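Local coordinates for protein membrane-bound lytic murein transglycosylase A (Burkholderia pseudomallei, PDB 6QK4) that probably cleaves the beta-1,4 linkage between N-acetylmuramic acid and N-acetylglucosamine in peptidoglycan, leaving a 1,6-anhydro bond on the muramic acid, at residues T98-V103 against K336-M341. Numbering follows the deposited sequence.
Sequences TLDGLV and KQNGRM
Residues 101-103 of strand 101-114 run antiparallel to residues 337-339 of strand 336-346. Val-103 and Gln-337 form one hydrogen-bonded pair: Val-103 N reaches Gln-337 O at 2.8 Å, nearly along the C=O axis, and Gln-337 N returns to Val-103 O. Gly-101 and Gly-339 form the next, unevenly: Gly-101 N to Gly-339 O is sound, whereas the reverse bond, Gly-339 N to Gly-101 O, is bent and weak. The tight part lies on the face of Val-103. Its CG2, anti to its own carbonyl carbon, sits close over Gly-339, which has no side chain, 4.0 Å from Gly-339 CA; Leu-288, Thr-290 and Tyr-320 pack against the same valine. Next to Gly-101, Asp-100 draws the two chains together. Its OD1 takes three hydrogens, all out of the carboxylate plane: two from one side in a side-on salt bridge from Arg-340, with NE at 2.7 Å and NH2 at 2.8 Å, and one from the opposite side, from Asn-338 ND2 at 3.1 Å. The Asn-338 amide stands almost perpendicular to the carboxylate (87°), while OD2 bonds to Gly-18 N. Three donors on one oxygen probably keep Asp-100 ionised. A bend at chi2 (-67°) turns the Arg-340 chain back so that one guanidinium face lies under Leu-99 CB, and NH1 bonds to Gln-19. Water 1 lies between Leu-99 O and Met-341 N, accepting from the latter and bridging the two backbones. The looser end is at Lys-336, whose extended, exposed chain merely brushes Leu-102 CD1 with CG, 3.8 Å away. This is antiparallel beta pairing between sequence-distant strands, here joining strand 101-114 to strand 336-346, whose residues 336-341 fall within the sequence range of the 3D domain, a member of the double-psi beta-barrel clan.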
loop_
_atom_site.group_PDB
_atom_site.type_symbol
_atom_site.label_atom_id
_atom_site.label_comp_id
_atom_site.label_asym_id
_atom_site.label_seq_id
_atom_site.Cartn_x
_atom_site.Cartn_y
_atom_site.Cartn_z
ATOM N N THR A 98 -15.828 -9.614 -18.904
ATOM C CA THR A 98 -14.384 -9.515 -19.216
ATOM C C THR A 98 -13.575 -10.041 -18.037
ATOM O O THR A 98 -13.965 -9.887 -16.882
ATOM C CB THR A 98 -13.944 -8.086 -19.546
ATOM O OG1 THR A 98 -14.189 -7.163 -18.459
ATOM C CG2 THR A 98 -14.593 -7.568 -20.814
ATOM N N LEU A 99 -12.420 -10.650 -18.333
ATOM C CA LEU A 99 -11.565 -11.150 -17.253
ATOM C C LEU A 99 -10.462 -10.175 -16.876
ATOM O O LEU A 99 -10.015 -10.225 -15.735
ATOM C CB LEU A 99 -10.908 -12.495 -17.633
ATOM C CG LEU A 99 -11.934 -13.652 -17.890
ATOM C CD1 LEU A 99 -11.192 -14.879 -18.388
ATOM C CD2 LEU A 99 -12.593 -14.000 -16.552
ATOM N N ASP A 100 -10.123 -9.210 -17.750
ATOM C CA ASP A 100 -9.090 -8.219 -17.421
ATOM C C ASP A 100 -9.578 -7.217 -16.381
ATOM O O ASP A 100 -10.719 -6.697 -16.469
ATOM C CB ASP A 100 -8.693 -7.383 -18.672
ATOM C CG ASP A 100 -7.864 -8.155 -19.673
ATOM O OD1 ASP A 100 -7.175 -9.107 -19.320
ATOM O OD2 ASP A 100 -7.875 -7.710 -20.839
ATOM N N GLY A 101 -8.685 -6.892 -15.418
ATOM C CA GLY A 101 -8.968 -5.792 -14.499
ATOM C C GLY A 101 -7.710 -5.099 -14.023
ATOM O O GLY A 101 -6.605 -5.501 -14.361
ATOM N N LEU A 102 -7.865 -4.019 -13.270
ATOM C CA LEU A 102 -6.753 -3.128 -13.007
ATOM C C LEU A 102 -6.182 -3.375 -11.607
ATOM O O LEU A 102 -6.934 -3.489 -10.622
ATOM C CB LEU A 102 -7.189 -1.669 -13.158
ATOM C CG LEU A 102 -6.156 -0.630 -12.791
ATOM C CD1 LEU A 102 -5.067 -0.653 -13.845
ATOM C CD2 LEU A 102 -6.794 0.746 -12.681
ATOM N N VAL A 103 -4.859 -3.483 -11.526
ATOM C CA VAL A 103 -4.122 -3.628 -10.253
ATOM C C VAL A 103 -3.299 -2.368 -10.015
ATOM O O VAL A 103 -2.342 -2.075 -10.764
ATOM C CB VAL A 103 -3.177 -4.833 -10.274
ATOM C CG1 VAL A 103 -2.541 -5.049 -8.853
ATOM C CG2 VAL A 103 -3.995 -6.067 -10.648
ATOM N N LYS A 336 0.129 0.255 -12.105
ATOM C CA LYS A 336 -1.141 0.500 -12.786
ATOM C C LYS A 336 -1.186 -0.511 -13.917
ATOM O O LYS A 336 -0.839 -0.208 -15.073
ATOM C CB LYS A 336 -1.229 1.947 -13.299
ATOM C CG LYS A 336 -2.648 2.327 -13.746
ATOM C CD LYS A 336 -2.806 3.806 -14.225
ATOM C CE LYS A 336 -4.122 3.866 -15.042
ATOM N NZ LYS A 336 -4.729 5.217 -15.036
ATOM N N GLN A 337 -1.467 -1.766 -13.546
ATOM C CA GLN A 337 -1.164 -2.936 -14.367
ATOM C C GLN A 337 -2.428 -3.717 -14.668
ATOM O O GLN A 337 -3.286 -3.896 -13.792
ATOM C CB GLN A 337 -0.154 -3.913 -13.658
ATOM C CG GLN A 337 0.973 -3.236 -12.883
ATOM C CD GLN A 337 1.885 -2.398 -13.794
ATOM O OE1 GLN A 337 2.058 -1.153 -13.617
ATOM N NE2 GLN A 337 2.449 -3.060 -14.821
ATOM N N ASN A 338 -2.481 -4.268 -15.896
ATOM C CA ASN A 338 -3.554 -5.229 -16.164
ATOM C C ASN A 338 -3.363 -6.461 -15.291
ATOM O O ASN A 338 -2.225 -6.861 -14.982
ATOM C CB ASN A 338 -3.536 -5.689 -17.608
ATOM C CG ASN A 338 -4.746 -6.525 -17.965
ATOM O OD1 ASN A 338 -5.900 -6.165 -17.632
ATOM N ND2 ASN A 338 -4.480 -7.692 -18.643
ATOM N N GLY A 339 -4.506 -7.060 -14.909
ATOM C CA GLY A 339 -4.498 -8.227 -14.032
ATOM C C GLY A 339 -5.646 -9.197 -14.250
ATOM O O GLY A 339 -6.670 -8.873 -14.861
ATOM N N ARG A 340 -5.438 -10.406 -13.731
ATOM C CA ARG A 340 -6.435 -11.496 -13.709
ATOM C C ARG A 340 -6.544 -12.076 -12.291
ATOM O O ARG A 340 -5.552 -12.153 -11.535
ATOM C CB ARG A 340 -6.038 -12.626 -14.656
ATOM C CG ARG A 340 -6.066 -12.217 -16.115
ATOM C CD ARG A 340 -7.497 -11.935 -16.589
ATOM N NE ARG A 340 -7.502 -11.493 -18.008
ATOM C CZ ARG A 340 -7.492 -12.304 -19.090
ATOM N NH1 ARG A 340 -7.422 -13.643 -18.961
ATOM N NH2 ARG A 340 -7.469 -11.720 -20.321
ATOM N N MET A 341 -7.734 -12.536 -11.937
ATOM C CA MET A 341 -7.985 -13.045 -10.578
ATOM C C MET A 341 -8.692 -14.386 -10.601
ATOM O O MET A 341 -9.552 -14.628 -11.456
ATOM C CB MET A 341 -8.890 -12.087 -9.751
ATOM C CG MET A 341 -8.143 -10.880 -9.374
ATOM S SD MET A 341 -9.420 -9.869 -8.469
ATOM C CE MET A 341 -8.349 -8.526 -7.987
HETATM O O HOH W 1 -9.940 -12.296 -13.892
#